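Long-range contacts in putative Acetyltransferase (PDB 3EFA), which probably transfers an acetyl group from acetyl-coenzyme A to an amine, as other N-acetyltransferases of the GNAT family do: residues C123-T128 / M142-L147; V71-R76 / E109-L114; A16-L21 / C46-L51; A20-V25 / I59-L64. All coordinates share one frame; numbering follows the deposited sequence.

Contact 1. Residues C123-T128 / M142-L147. With FMT (formic acid), chain D.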
loop_
_atom_site.group_PDB
_atom_site.type_symbol
_atom_site.label_atom_id
_atom_site.label_comp_id
_atom_site.label_asym_id
_atom_site.label_seq_id
_atom_site.Cartn_x
_atom_site.Cartn_y
_atom_site.Cartn_z
ATOM N N CYS A 123 -12.971 -5.695 -12.047
ATOM C CA CYS A 123 -13.900 -5.355 -10.971
ATOM C C CYS A 123 -13.732 -3.914 -10.491
ATOM O O CYS A 123 -14.447 -3.477 -9.587
ATOM C CB CYS A 123 -13.778 -6.327 -9.787
ATOM S SG CYS A 123 -14.169 -8.059 -10.170
ATOM N N GLY A 124 -12.781 -3.186 -11.080
ATOM C CA GLY A 124 -12.604 -1.774 -10.773
ATOM C C GLY A 124 -11.489 -1.381 -9.808
ATOM O O GLY A 124 -11.406 -0.214 -9.411
ATOM N N TYR A 125 -10.631 -2.330 -9.431
ATOM C CA TYR A 125 -9.456 -2.025 -8.592
ATOM C C TYR A 125 -8.258 -1.541 -9.432
ATOM O O TYR A 125 -8.185 -1.815 -10.630
ATOM C CB TYR A 125 -9.054 -3.245 -7.735
ATOM C CG TYR A 125 -10.079 -3.614 -6.678
ATOM C CD1 TYR A 125 -9.872 -3.301 -5.328
ATOM C CD2 TYR A 125 -11.263 -4.259 -7.032
ATOM C CE1 TYR A 125 -10.825 -3.621 -4.355
ATOM C CE2 TYR A 125 -12.217 -4.581 -6.085
ATOM C CZ TYR A 125 -11.999 -4.262 -4.748
ATOM O OH TYR A 125 -12.963 -4.587 -3.826
ATOM N N ARG A 126 -7.337 -0.809 -8.802
ATOM C CA ARG A 126 -6.064 -0.427 -9.439
ATOM C C ARG A 126 -4.856 -0.641 -8.498
ATOM O O ARG A 126 -4.970 -0.479 -7.283
ATOM C CB ARG A 126 -6.109 1.038 -9.916
ATOM C CG ARG A 126 -6.239 2.003 -8.758
ATOM C CD ARG A 126 -6.184 3.474 -9.152
ATOM N NE ARG A 126 -5.793 4.299 -8.006
ATOM C CZ ARG A 126 -6.484 4.370 -6.869
ATOM N NH1 ARG A 126 -7.603 3.659 -6.715
ATOM N NH2 ARG A 126 -6.057 5.140 -5.873
ATOM N N VAL A 127 -3.703 -0.993 -9.064
ATOM C CA VAL A 127 -2.473 -1.136 -8.285
ATOM C C VAL A 127 -2.065 0.201 -7.671
ATOM O O VAL A 127 -2.031 1.210 -8.368
ATOM C CB VAL A 127 -1.306 -1.646 -9.161
ATOM C CG1 VAL A 127 -0.017 -1.802 -8.321
ATOM C CG2 VAL A 127 -1.691 -2.964 -9.864
ATOM N N THR A 128 -1.786 0.218 -6.366
ATOM C CA THR A 128 -1.227 1.420 -5.728
ATOM C C THR A 128 0.184 1.192 -5.195
ATOM O O THR A 128 0.857 2.136 -4.807
ATOM C CB THR A 128 -2.100 2.005 -4.570
ATOM O OG1 THR A 128 -2.377 0.988 -3.598
ATOM C CG2 THR A 128 -3.412 2.617 -5.089
HETATM N N MSE A 142 -3.823 -3.277 -4.047
HETATM C CA MSE A 142 -4.856 -2.696 -4.913
HETATM C C MSE A 142 -5.969 -1.976 -4.140
HETATM O O MSE A 142 -6.370 -2.406 -3.062
HETATM C CB MSE A 142 -5.456 -3.771 -5.847
HETATM C CG MSE A 142 -4.403 -4.601 -6.604
HETATM SE SE MSE A 142 -5.077 -5.825 -8.008
HETATM C CE MSE A 142 -5.646 -4.457 -9.295
ATOM N N HIS A 143 -6.471 -0.879 -4.700
ATOM C CA HIS A 143 -7.577 -0.156 -4.076
ATOM C C HIS A 143 -8.711 0.153 -5.058
ATOM O O HIS A 143 -8.531 0.129 -6.276
ATOM C CB HIS A 143 -7.075 1.125 -3.378
ATOM C CG HIS A 143 -6.236 0.854 -2.164
ATOM N ND1 HIS A 143 -4.857 0.893 -2.185
ATOM C CD2 HIS A 143 -6.581 0.492 -0.903
ATOM C CE1 HIS A 143 -4.390 0.584 -0.988
ATOM N NE2 HIS A 143 -5.416 0.332 -0.193
ATOM N N LYS A 144 -9.888 0.421 -4.510
ATOM C CA LYS A 144 -11.054 0.787 -5.297
ATOM C C LYS A 144 -11.939 1.709 -4.469
ATOM O O LYS A 144 -12.165 1.463 -3.286
ATOM C CB LYS A 144 -11.851 -0.468 -5.684
ATOM C CG LYS A 144 -13.194 -0.158 -6.341
ATOM C CD LYS A 144 -13.978 -1.410 -6.714
ATOM C CE LYS A 144 -15.297 -1.023 -7.377
ATOM N NZ LYS A 144 -16.168 -2.194 -7.698
ATOM N N GLN A 145 -12.443 2.771 -5.083
ATOM C CA GLN A 145 -13.454 3.593 -4.422
ATOM C C GLN A 145 -14.808 2.886 -4.469
ATOM O O GLN A 145 -15.241 2.430 -5.526
ATOM C CB GLN A 145 -13.558 4.971 -5.078
ATOM C CG GLN A 145 -14.558 5.905 -4.392
ATOM C CD GLN A 145 -14.260 7.386 -4.634
ATOM O OE1 GLN A 145 -13.201 7.747 -5.160
ATOM N NE2 GLN A 145 -15.193 8.248 -4.238
ATOM N N LEU A 146 -15.467 2.786 -3.322
ATOM C CA LEU A 146 -16.781 2.145 -3.263
ATOM C C LEU A 146 -17.923 3.156 -3.391
ATOM O O LEU A 146 -17.944 4.184 -2.706
ATOM C CB LEU A 146 -16.929 1.343 -1.972
ATOM C CG LEU A 146 -15.861 0.282 -1.703
ATOM C CD1 LEU A 146 -16.162 -0.430 -0.398
ATOM C CD2 LEU A 146 -15.772 -0.711 -2.854
ATOM N N LEU A 147 -18.869 2.855 -4.271
ATOM C CA LEU A 147 -19.997 3.749 -4.516
ATOM C C LEU A 147 -21.316 2.991 -4.564
ATOM O O LEU A 147 -21.951 2.794 -3.534
ATOM C CB LEU A 147 -19.787 4.535 -5.815
ATOM C CG LEU A 147 -18.594 5.491 -5.798
ATOM C CD1 LEU A 147 -18.196 5.884 -7.210
ATOM C CD2 LEU A 147 -18.900 6.716 -4.938
HETATM C C FMT D . -10.796 2.816 -8.405
HETATM O O1 FMT D . -11.358 3.684 -7.730
HETATM O O2 FMT D . -9.580 2.592 -8.407
#
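Lys144 meets Tyr125 because its CG stands anti to the backbone N (chi1 172°) and the chain beyond is fully extended, while CG of Tyr125 lies anti to its own carbonyl carbon. CB of Lys144 sits over one face of the tyrosine ring, 3.6 Å from the centroid, in a CH-pi contact, and the two side chains cross at about a right angle. Lysine suits the place: its methylene stem passes the ring and still carries NZ to Cys123 O, 2.9 Å away and nearly in line with the carbonyl (C=O...donor angle 173°). Gly124, with positive phi, completes a Schellman motif here, where a side chain would be jammed against that carbonyl.

Between the backbones, Arg126 and His143 form an antiparallel hydrogen-bonded pair, with Arg126 N to His143 O at 2.9 Å. Farther on, Thr128 OG1 and His143 ND1 share a hydrogen bond of 2.9 Å at the edge of the imidazole. A formic acid molecule, probably from the crystallisation liquor, bridges the strands, accepting from Arg126 NH1 at its O2 (2.8 Å) and from Gln145 N at its O1.

This is the C-terminal beta hairpin, with strand 139-145 lying between strands 126-129 and 107-113. Glu97 of helix 88-102 pairs with both Lys144 NZ and Tyr125 OH, and helix 117-122 packs against Met142.

Contact 2. Residues V71-R76 / E109-L114. With FMT (formic acid), chain B.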
loop_
_atom_site.group_PDB
_atom_site.type_symbol
_atom_site.label_atom_id
_atom_site.label_comp_id
_atom_site.label_asym_id
_atom_site.label_seq_id
_atom_site.Cartn_x
_atom_site.Cartn_y
_atom_site.Cartn_z
ATOM N N VAL A 71 -11.364 2.067 5.378
ATOM C CA VAL A 71 -10.902 1.116 4.372
ATOM C C VAL A 71 -11.213 -0.325 4.806
ATOM O O VAL A 71 -10.829 -0.746 5.902
ATOM C CB VAL A 71 -9.379 1.274 4.102
ATOM C CG1 VAL A 71 -8.888 0.207 3.127
ATOM C CG2 VAL A 71 -9.059 2.688 3.564
HETATM N N MSE A 72 -11.935 -1.063 3.955
HETATM C CA MSE A 72 -12.206 -2.482 4.191
HETATM C C MSE A 72 -11.291 -3.360 3.358
HETATM O O MSE A 72 -11.251 -3.232 2.137
HETATM C CB MSE A 72 -13.654 -2.842 3.863
HETATM C CG MSE A 72 -13.914 -4.351 3.894
HETATM SE SE MSE A 72 -13.872 -5.175 5.688
HETATM C CE MSE A 72 -15.337 -4.113 6.456
ATOM N N ARG A 73 -10.551 -4.247 4.011
ATOM C CA ARG A 73 -9.762 -5.229 3.275
ATOM C C ARG A 73 -10.517 -6.567 3.204
ATOM O O ARG A 73 -11.045 -7.050 4.216
ATOM C CB ARG A 73 -8.354 -5.389 3.874
ATOM C CG ARG A 73 -7.494 -6.460 3.184
ATOM C CD ARG A 73 -6.197 -6.715 3.958
ATOM N NE ARG A 73 -5.443 -5.481 4.098
ATOM C CZ ARG A 73 -4.366 -5.316 4.861
ATOM N NH1 ARG A 73 -3.898 -6.319 5.591
ATOM N NH2 ARG A 73 -3.766 -4.129 4.896
ATOM N N PHE A 74 -10.602 -7.129 1.998
ATOM C CA PHE A 74 -11.185 -8.455 1.790
ATOM C C PHE A 74 -10.057 -9.488 1.632
ATOM O O PHE A 74 -9.258 -9.385 0.698
ATOM C CB PHE A 74 -12.049 -8.471 0.529
ATOM C CG PHE A 74 -13.083 -7.369 0.465
ATOM C CD1 PHE A 74 -14.263 -7.450 1.213
ATOM C CD2 PHE A 74 -12.890 -6.263 -0.369
ATOM C CE1 PHE A 74 -15.229 -6.444 1.142
ATOM C CE2 PHE A 74 -13.847 -5.246 -0.449
ATOM C CZ PHE A 74 -15.020 -5.333 0.306
ATOM N N GLY A 75 -9.980 -10.469 2.534
ATOM C CA GLY A 75 -8.919 -11.468 2.477
ATOM C C GLY A 75 -9.319 -12.944 2.493
ATOM O O GLY A 75 -10.516 -13.287 2.440
ATOM N N ARG A 76 -8.305 -13.814 2.577
ATOM C CA ARG A 76 -8.469 -15.281 2.525
ATOM C C ARG A 76 -9.544 -15.741 1.510
ATOM O O ARG A 76 -10.493 -16.489 1.847
ATOM C CB ARG A 76 -8.709 -15.855 3.935
ATOM C CG ARG A 76 -7.595 -15.500 4.954
ATOM C CD ARG A 76 -6.211 -15.939 4.456
ATOM N NE ARG A 76 -5.218 -16.172 5.514
ATOM C CZ ARG A 76 -4.298 -15.292 5.929
ATOM N NH1 ARG A 76 -4.232 -14.063 5.410
ATOM N NH2 ARG A 76 -3.434 -15.639 6.886
ATOM N N GLU A 109 -10.023 -2.812 -0.404
ATOM C CA GLU A 109 -8.585 -3.050 -0.408
ATOM C C GLU A 109 -8.291 -4.538 -0.609
ATOM O O GLU A 109 -8.889 -5.403 0.070
ATOM C CB GLU A 109 -7.953 -2.546 0.905
ATOM C CG GLU A 109 -6.443 -2.846 1.062
ATOM C CD GLU A 109 -5.835 -2.243 2.335
ATOM O OE1 GLU A 109 -5.671 -2.980 3.338
ATOM O OE2 GLU A 109 -5.512 -1.028 2.334
ATOM N N ILE A 110 -7.374 -4.836 -1.532
ATOM C CA ILE A 110 -6.984 -6.218 -1.824
ATOM C C ILE A 110 -5.468 -6.366 -1.831
ATOM O O ILE A 110 -4.777 -5.544 -2.445
ATOM C CB ILE A 110 -7.483 -6.661 -3.228
ATOM C CG1 ILE A 110 -9.010 -6.590 -3.326
ATOM C CG2 ILE A 110 -6.915 -8.059 -3.614
ATOM C CD1 ILE A 110 -9.731 -7.625 -2.508
ATOM N N HIS A 111 -4.942 -7.403 -1.173
ATOM C CA HIS A 111 -3.519 -7.753 -1.348
ATOM C C HIS A 111 -3.457 -9.034 -2.191
ATOM O O HIS A 111 -3.352 -10.128 -1.655
ATOM C CB HIS A 111 -2.783 -7.970 -0.003
ATOM C CG HIS A 111 -2.589 -6.722 0.808
ATOM N ND1 HIS A 111 -1.861 -6.704 1.981
ATOM C CD2 HIS A 111 -3.014 -5.447 0.614
ATOM C CE1 HIS A 111 -1.856 -5.477 2.478
ATOM N NE2 HIS A 111 -2.543 -4.695 1.666
ATOM N N GLY A 112 -3.523 -8.904 -3.509
ATOM C CA GLY A 112 -3.682 -10.071 -4.361
ATOM C C GLY A 112 -2.401 -10.652 -4.934
ATOM O O GLY A 112 -1.347 -10.006 -4.941
ATOM N N GLU A 113 -2.497 -11.888 -5.415
ATOM C CA GLU A 113 -1.380 -12.529 -6.099
ATOM C C GLU A 113 -1.216 -11.829 -7.433
ATOM O O GLU A 113 -2.202 -11.392 -8.021
ATOM C CB GLU A 113 -1.637 -14.040 -6.276
ATOM C CG GLU A 113 -1.848 -14.779 -4.949
ATOM C CD GLU A 113 -1.994 -16.295 -5.106
ATOM O OE1 GLU A 113 -2.939 -16.868 -4.512
ATOM O OE2 GLU A 113 -1.165 -16.916 -5.808
ATOM N N LEU A 114 0.020 -11.698 -7.905
ATOM C CA LEU A 114 0.259 -10.973 -9.157
ATOM C C LEU A 114 -0.612 -11.499 -10.307
ATOM O O LEU A 114 -1.143 -10.720 -11.100
ATOM C CB LEU A 114 1.738 -11.003 -9.550
ATOM C CG LEU A 114 2.065 -10.148 -10.779
ATOM C CD1 LEU A 114 1.598 -8.711 -10.583
ATOM C CD2 LEU A 114 3.550 -10.190 -11.107
HETATM C C FMT B . -0.451 -5.006 6.726
HETATM O O1 FMT B . -1.467 -4.424 7.094
HETATM O O2 FMT B . -0.358 -5.563 5.633
HETATM O O HOH W 1 -6.647 -9.363 0.302
#
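The guanidinium of Arg73 carries the His111 ring over one face, CE1 standing 3.3 Å above its plane toward the rim, with the two planes 34° apart. At its edge, near the plane, lie Glu109 OE1 and O1 of a formic acid molecule, which Arg73 NH2 also binds. The two strands are the parallel pair of a beta-alpha-beta unit, joined through helix 88-102, and correspond to the central strands of the GNAT fold, between which relatives typically receive acetyl-coenzyme A.

Arginine suits its position because one flat group can offer an edge to a carboxylate and a face to an imidazole. Its chain bends at chi3 (-57°), which places NE 2.6 Å from Glu109 OE1. NH2 reaches the same oxygen at 2.7 Å, in a side-on salt bridge: NE takes the anti lone pair, and NH2 comes from the syn side, out of the carboxylate plane. A leucine in place of Arg73 would probably leave Glu109 OE1 without these two donors and the His111 ring without its flat neighbour. Glu109 OE2 has a separate partner in His143.

On the other face of the sheet, Ile110 CD1 touches Phe74 CB at 3.9 Å, the Phe74 ring packing among residues of helix 88-102. Backbone pairing is brief, as the strand axes diverge by 34°. Phe74 N still reaches Glu109 O at 3.1 Å, but one step on a water takes over, donating to Phe74 O (2.6 Å) and accepting from His111 N (3.0 Å).

Contact 3. Residues A16-L21 / C46-L51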
loop_
_atom_site.group_PDB
_atom_site.type_symbol
_atom_site.label_atom_id
_atom_site.label_comp_id
_atom_site.label_asym_id
_atom_site.label_seq_id
_atom_site.Cartn_x
_atom_site.Cartn_y
_atom_site.Cartn_z
ATOM N N ALA A 16 -17.243 -22.332 10.321
ATOM C CA ALA A 16 -16.837 -23.679 9.953
ATOM C C ALA A 16 -16.749 -23.836 8.437
ATOM O O ALA A 16 -15.778 -24.383 7.919
ATOM C CB ALA A 16 -17.808 -24.736 10.563
ATOM N N ALA A 17 -17.778 -23.368 7.739
ATOM C CA ALA A 17 -17.796 -23.383 6.289
ATOM C C ALA A 17 -16.542 -22.705 5.689
ATOM O O ALA A 17 -15.898 -23.241 4.770
ATOM C CB ALA A 17 -19.083 -22.706 5.766
ATOM N N ALA A 18 -16.203 -21.530 6.221
ATOM C CA ALA A 18 -15.057 -20.758 5.744
ATOM C C ALA A 18 -13.731 -21.492 6.010
ATOM O O ALA A 18 -12.867 -21.523 5.138
ATOM C CB ALA A 18 -15.042 -19.392 6.370
ATOM N N TYR A 19 -13.579 -22.087 7.200
ATOM C CA TYR A 19 -12.352 -22.832 7.513
ATOM C C TYR A 19 -12.201 -24.081 6.614
ATOM O O TYR A 19 -11.096 -24.428 6.188
ATOM C CB TYR A 19 -12.311 -23.264 8.995
ATOM C CG TYR A 19 -12.135 -22.158 10.019
ATOM C CD1 TYR A 19 -12.253 -20.825 9.669
ATOM C CD2 TYR A 19 -11.893 -22.457 11.353
ATOM C CE1 TYR A 19 -12.107 -19.816 10.611
ATOM C CE2 TYR A 19 -11.746 -21.450 12.306
ATOM C CZ TYR A 19 -11.855 -20.132 11.926
ATOM O OH TYR A 19 -11.717 -19.117 12.859
ATOM N N ALA A 20 -13.314 -24.754 6.340
ATOM C CA ALA A 20 -13.289 -25.976 5.545
ATOM C C ALA A 20 -12.835 -25.689 4.120
ATOM O O ALA A 20 -12.020 -26.434 3.569
ATOM C CB ALA A 20 -14.684 -26.710 5.561
ATOM N N LEU A 21 -13.360 -24.615 3.530
ATOM C CA LEU A 21 -12.906 -24.184 2.195
ATOM C C LEU A 21 -11.405 -23.853 2.182
ATOM O O LEU A 21 -10.666 -24.344 1.324
ATOM C CB LEU A 21 -13.747 -23.016 1.661
ATOM C CG LEU A 21 -15.215 -23.358 1.308
ATOM C CD1 LEU A 21 -16.032 -22.141 0.856
ATOM C CD2 LEU A 21 -15.297 -24.455 0.253
ATOM N N CYS A 46 -14.341 -12.764 14.534
ATOM C CA CYS A 46 -14.067 -12.445 13.127
ATOM C C CYS A 46 -15.237 -12.848 12.225
ATOM O O CYS A 46 -15.764 -13.953 12.349
ATOM C CB CYS A 46 -12.782 -13.124 12.641
ATOM S SG CYS A 46 -12.223 -12.590 10.971
ATOM N N GLU A 47 -15.639 -11.951 11.323
ATOM C CA GLU A 47 -16.747 -12.227 10.401
ATOM C C GLU A 47 -16.285 -12.740 9.041
ATOM O O GLU A 47 -15.307 -12.244 8.486
ATOM C CB GLU A 47 -17.620 -10.982 10.234
ATOM C CG GLU A 47 -18.339 -10.605 11.529
ATOM C CD GLU A 47 -19.243 -9.394 11.399
ATOM O OE1 GLU A 47 -18.761 -8.301 11.000
ATOM O OE2 GLU A 47 -20.440 -9.535 11.727
ATOM N N TYR A 48 -16.995 -13.727 8.495
ATOM C CA TYR A 48 -16.635 -14.270 7.177
ATOM C C TYR A 48 -17.812 -14.165 6.210
ATOM O O TYR A 48 -18.960 -14.178 6.628
ATOM C CB TYR A 48 -16.144 -15.727 7.302
ATOM C CG TYR A 48 -15.032 -15.895 8.326
ATOM C CD1 TYR A 48 -13.694 -15.928 7.931
ATOM C CD2 TYR A 48 -15.316 -15.984 9.695
ATOM C CE1 TYR A 48 -12.668 -16.065 8.867
ATOM C CE2 TYR A 48 -14.291 -16.111 10.641
ATOM C CZ TYR A 48 -12.962 -16.155 10.217
ATOM O OH TYR A 48 -11.923 -16.280 11.132
ATOM N N ALA A 49 -17.516 -14.026 4.918
ATOM C CA ALA A 49 -18.546 -14.042 3.880
ATOM C C ALA A 49 -18.540 -15.396 3.170
ATOM O O ALA A 49 -17.503 -15.803 2.648
ATOM C CB ALA A 49 -18.323 -12.887 2.857
ATOM N N VAL A 50 -19.691 -16.082 3.144
ATOM C CA VAL A 50 -19.798 -17.392 2.492
ATOM C C VAL A 50 -20.991 -17.490 1.527
ATOM O O VAL A 50 -22.122 -17.139 1.896
ATOM C CB VAL A 50 -19.880 -18.555 3.550
ATOM C CG1 VAL A 50 -19.969 -19.929 2.872
ATOM C CG2 VAL A 50 -18.706 -18.515 4.502
ATOM N N LEU A 51 -20.739 -17.972 0.303
ATOM C CA LEU A 51 -21.804 -18.234 -0.685
ATOM C C LEU A 51 -22.182 -19.727 -0.750
ATOM O O LEU A 51 -21.331 -20.591 -0.979
ATOM C CB LEU A 51 -21.420 -17.700 -2.083
ATOM C CG LEU A 51 -22.491 -17.656 -3.206
ATOM C CD1 LEU A 51 -22.240 -16.540 -4.245
ATOM C CD2 LEU A 51 -22.714 -19.025 -3.921
#
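Tyr19 turns the edge of its ring toward the face of Tyr48, an offset edge-to-face (T-shaped) pair with centroids 5.8 Å apart and planes at 86°. It lies at one end of the interface where helix 12-29 packs across strand 48-52, part of the alpha/beta sandwich of the GNAT fold; the helix and strand segments run at 78° to each other.

In Tyr48, CG stands anti to the carbonyl carbon (chi1 -53°), and the ring reaches Tyr19, whose CE1 lies 3.8 Å from Tyr48 CZ. The two hydroxyls make a weak hydrogen bond, Tyr19 OH to Tyr48 OH, and Tyr48 OH has a stronger partner in Asp42. An alanine in place of Tyr48 would probably leave the Tyr19 edge without an aromatic face to pack on and Asp42 without this hydroxyl.

Small residues suit the helix face next to it, since their bare methyls let helix and strand axes approach to 8.6 Å. Ala18 CB rests 3.9 Å from Tyr48 CB, beside the start of the ring. Val50 adds a branched side chain beside it, one methyl toward each of two alanines: Val50 CG1 lies 4.1 Å from Ala17 CB, and Val50 CG2 lies 4.2 Å from Ala18 CB.

Contact 4. Residues A20-V25 / I59-L64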
loop_
_atom_site.group_PDB
_atom_site.type_symbol
_atom_site.label_atom_id
_atom_site.label_comp_id
_atom_site.label_asym_id
_atom_site.label_seq_id
_atom_site.Cartn_x
_atom_site.Cartn_y
_atom_site.Cartn_z
ATOM N N ALA A 20 -13.314 -24.754 6.340
ATOM C CA ALA A 20 -13.289 -25.976 5.545
ATOM C C ALA A 20 -12.835 -25.689 4.120
ATOM O O ALA A 20 -12.020 -26.434 3.569
ATOM C CB ALA A 20 -14.684 -26.710 5.561
ATOM N N LEU A 21 -13.360 -24.615 3.530
ATOM C CA LEU A 21 -12.906 -24.184 2.195
ATOM C C LEU A 21 -11.405 -23.853 2.182
ATOM O O LEU A 21 -10.666 -24.344 1.324
ATOM C CB LEU A 21 -13.747 -23.016 1.661
ATOM C CG LEU A 21 -15.215 -23.358 1.308
ATOM C CD1 LEU A 21 -16.032 -22.141 0.856
ATOM C CD2 LEU A 21 -15.297 -24.455 0.253
ATOM N N ARG A 22 -10.948 -23.065 3.157
ATOM C CA ARG A 22 -9.536 -22.652 3.212
ATOM C C ARG A 22 -8.578 -23.832 3.479
ATOM O O ARG A 22 -7.478 -23.891 2.909
ATOM C CB ARG A 22 -9.321 -21.508 4.221
ATOM C CG ARG A 22 -10.172 -20.221 3.952
ATOM C CD ARG A 22 -10.273 -19.312 5.196
ATOM N NE ARG A 22 -8.971 -19.079 5.826
ATOM C CZ ARG A 22 -8.777 -18.508 7.017
ATOM N NH1 ARG A 22 -9.808 -18.093 7.759
ATOM N NH2 ARG A 22 -7.539 -18.356 7.475
ATOM N N GLN A 23 -8.999 -24.775 4.322
ATOM C CA GLN A 23 -8.177 -25.963 4.604
ATOM C C GLN A 23 -7.999 -26.797 3.330
ATOM O O GLN A 23 -6.904 -27.285 3.034
ATOM C CB GLN A 23 -8.794 -26.812 5.746
ATOM C CG GLN A 23 -8.221 -28.243 5.928
ATOM C CD GLN A 23 -6.842 -28.291 6.602
ATOM O OE1 GLN A 23 -6.444 -27.372 7.327
ATOM N NE2 GLN A 23 -6.105 -29.368 6.353
ATOM N N ALA A 24 -9.072 -26.940 2.564
ATOM C CA ALA A 24 -9.018 -27.775 1.371
ATOM C C ALA A 24 -8.148 -27.155 0.279
ATOM O O ALA A 24 -7.347 -27.862 -0.340
ATOM C CB ALA A 24 -10.427 -28.079 0.842
ATOM N N VAL A 25 -8.296 -25.842 0.066
ATOM C CA VAL A 25 -7.621 -25.126 -1.027
ATOM C C VAL A 25 -6.171 -24.699 -0.725
ATOM O O VAL A 25 -5.245 -25.050 -1.460
ATOM C CB VAL A 25 -8.435 -23.874 -1.479
ATOM C CG1 VAL A 25 -7.657 -23.053 -2.498
ATOM C CG2 VAL A 25 -9.794 -24.278 -2.062
ATOM N N ILE A 59 -19.546 -22.864 -1.367
ATOM C CA ILE A 59 -18.656 -22.995 -2.535
ATOM C C ILE A 59 -17.582 -21.904 -2.716
ATOM O O ILE A 59 -16.567 -22.127 -3.392
ATOM C CB ILE A 59 -19.437 -23.161 -3.872
ATOM C CG1 ILE A 59 -20.231 -21.899 -4.207
ATOM C CG2 ILE A 59 -20.339 -24.392 -3.839
ATOM C CD1 ILE A 59 -20.672 -21.833 -5.675
ATOM N N THR A 60 -17.792 -20.731 -2.132
ATOM C CA THR A 60 -16.781 -19.686 -2.208
ATOM C C THR A 60 -16.839 -18.816 -0.942
ATOM O O THR A 60 -17.893 -18.737 -0.293
ATOM C CB THR A 60 -16.903 -18.871 -3.547
ATOM O OG1 THR A 60 -15.748 -18.041 -3.730
ATOM C CG2 THR A 60 -18.182 -18.018 -3.577
ATOM N N THR A 61 -15.704 -18.210 -0.571
ATOM C CA THR A 61 -15.596 -17.474 0.695
ATOM C C THR A 61 -14.559 -16.347 0.668
ATOM O O THR A 61 -13.619 -16.366 -0.123
ATOM C CB THR A 61 -15.246 -18.426 1.897
ATOM O OG1 THR A 61 -15.244 -17.685 3.125
ATOM C CG2 THR A 61 -13.867 -19.048 1.717
ATOM N N LEU A 62 -14.743 -15.369 1.545
ATOM C CA LEU A 62 -13.709 -14.370 1.837
ATOM C C LEU A 62 -13.772 -13.916 3.313
ATOM O O LEU A 62 -14.801 -14.080 3.979
ATOM C CB LEU A 62 -13.791 -13.176 0.866
ATOM C CG LEU A 62 -15.006 -12.234 0.858
ATOM C CD1 LEU A 62 -14.964 -11.223 2.009
ATOM C CD2 LEU A 62 -15.097 -11.505 -0.483
ATOM N N ARG A 63 -12.672 -13.363 3.819
ATOM C CA ARG A 63 -12.603 -12.917 5.209
ATOM C C ARG A 63 -12.711 -11.387 5.307
ATOM O O ARG A 63 -12.012 -10.646 4.593
ATOM C CB ARG A 63 -11.305 -13.417 5.883
ATOM C CG ARG A 63 -11.180 -13.069 7.400
ATOM C CD ARG A 63 -9.998 -13.776 8.099
ATOM N NE ARG A 63 -8.702 -13.140 7.822
ATOM C CZ ARG A 63 -7.540 -13.488 8.383
ATOM N NH1 ARG A 63 -7.486 -14.484 9.276
ATOM N NH2 ARG A 63 -6.424 -12.830 8.053
ATOM N N LEU A 64 -13.580 -10.908 6.192
ATOM C CA LEU A 64 -13.720 -9.460 6.368
ATOM C C LEU A 64 -12.671 -8.906 7.351
ATOM O O LEU A 64 -12.617 -9.326 8.509
ATOM C CB LEU A 64 -15.164 -9.105 6.769
ATOM C CG LEU A 64 -16.124 -9.538 5.639
ATOM C CD1 LEU A 64 -17.393 -10.200 6.127
ATOM C CD2 LEU A 64 -16.438 -8.387 4.659
#
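Leu21 presses its CD1 against the backbone at Ile59 and Thr60 and the side chain of Thr61, 3.7 Å from Thr60 N and 3.9 Å from Thr61 CG2. Helix 12-29 here lies across the sheet of the GNAT fold, its segment at 101° to the strand segment and the axes 9.0 Å apart. Leucine suits this buried spot because its touching atoms are all carbon and need no hydrogen-bonding partner: one methyl, CD1, lies against the strand from Ile59 to Thr61, while CB stays 4.0 Å from Thr61 CG2.

Thr61 shows the helix its methyl and turns its polar branch elsewhere. OG1 stands anti to the backbone N (chi1 -176°) and bonds to Ala49 O of the adjoining strand, with CG2 in the crowded position between backbone N and carbonyl carbon. Threonine thus satisfies a buried hydroxyl and still gives Leu21 an apolar surface. Thr60 points away from the helix, and its side chain packs on Leu92 of helix 88-102, on the other face of the sheet from helix 12-29.

Farther along, two arginines converge, Arg22 NH2 lying 4.3 Å from Arg63 NH1. Acidic residues around them probably offset this repulsion: Glu37 pairs with Arg22 NE, Asp39 with Arg63 NH1, and Glu65 with Arg63 NE. The two like charges also share one counter-ion, for OD1 of Asp42 makes salt bridges to both Arg22 NH1 and Arg63 NH1.

Overall arrangement
All four contacts reach one mixed sheet, but at different depths. Contacts 3 and 4 are buried, their centres about 6 Å apart; both lay helix 12-29 on the sheet, over adjacent strands, and share Leu21. Both are mainly apolar, contact 3 adding a pair of tyrosine rings and contact 4 a cluster of arginine charges. Contacts 1 and 2 are strand-to-strand and partly buried, rich in polar bonds, and both border the second subunit. They join directly, through His143 NE2 to Glu109 OE2 and Met142 N to Ile110 O. Contact 2 links the halves, since Gly75 O meets Arg63 N of contact 4, whereas contact 1 lies across the chain's centre from contacts 3 and 4.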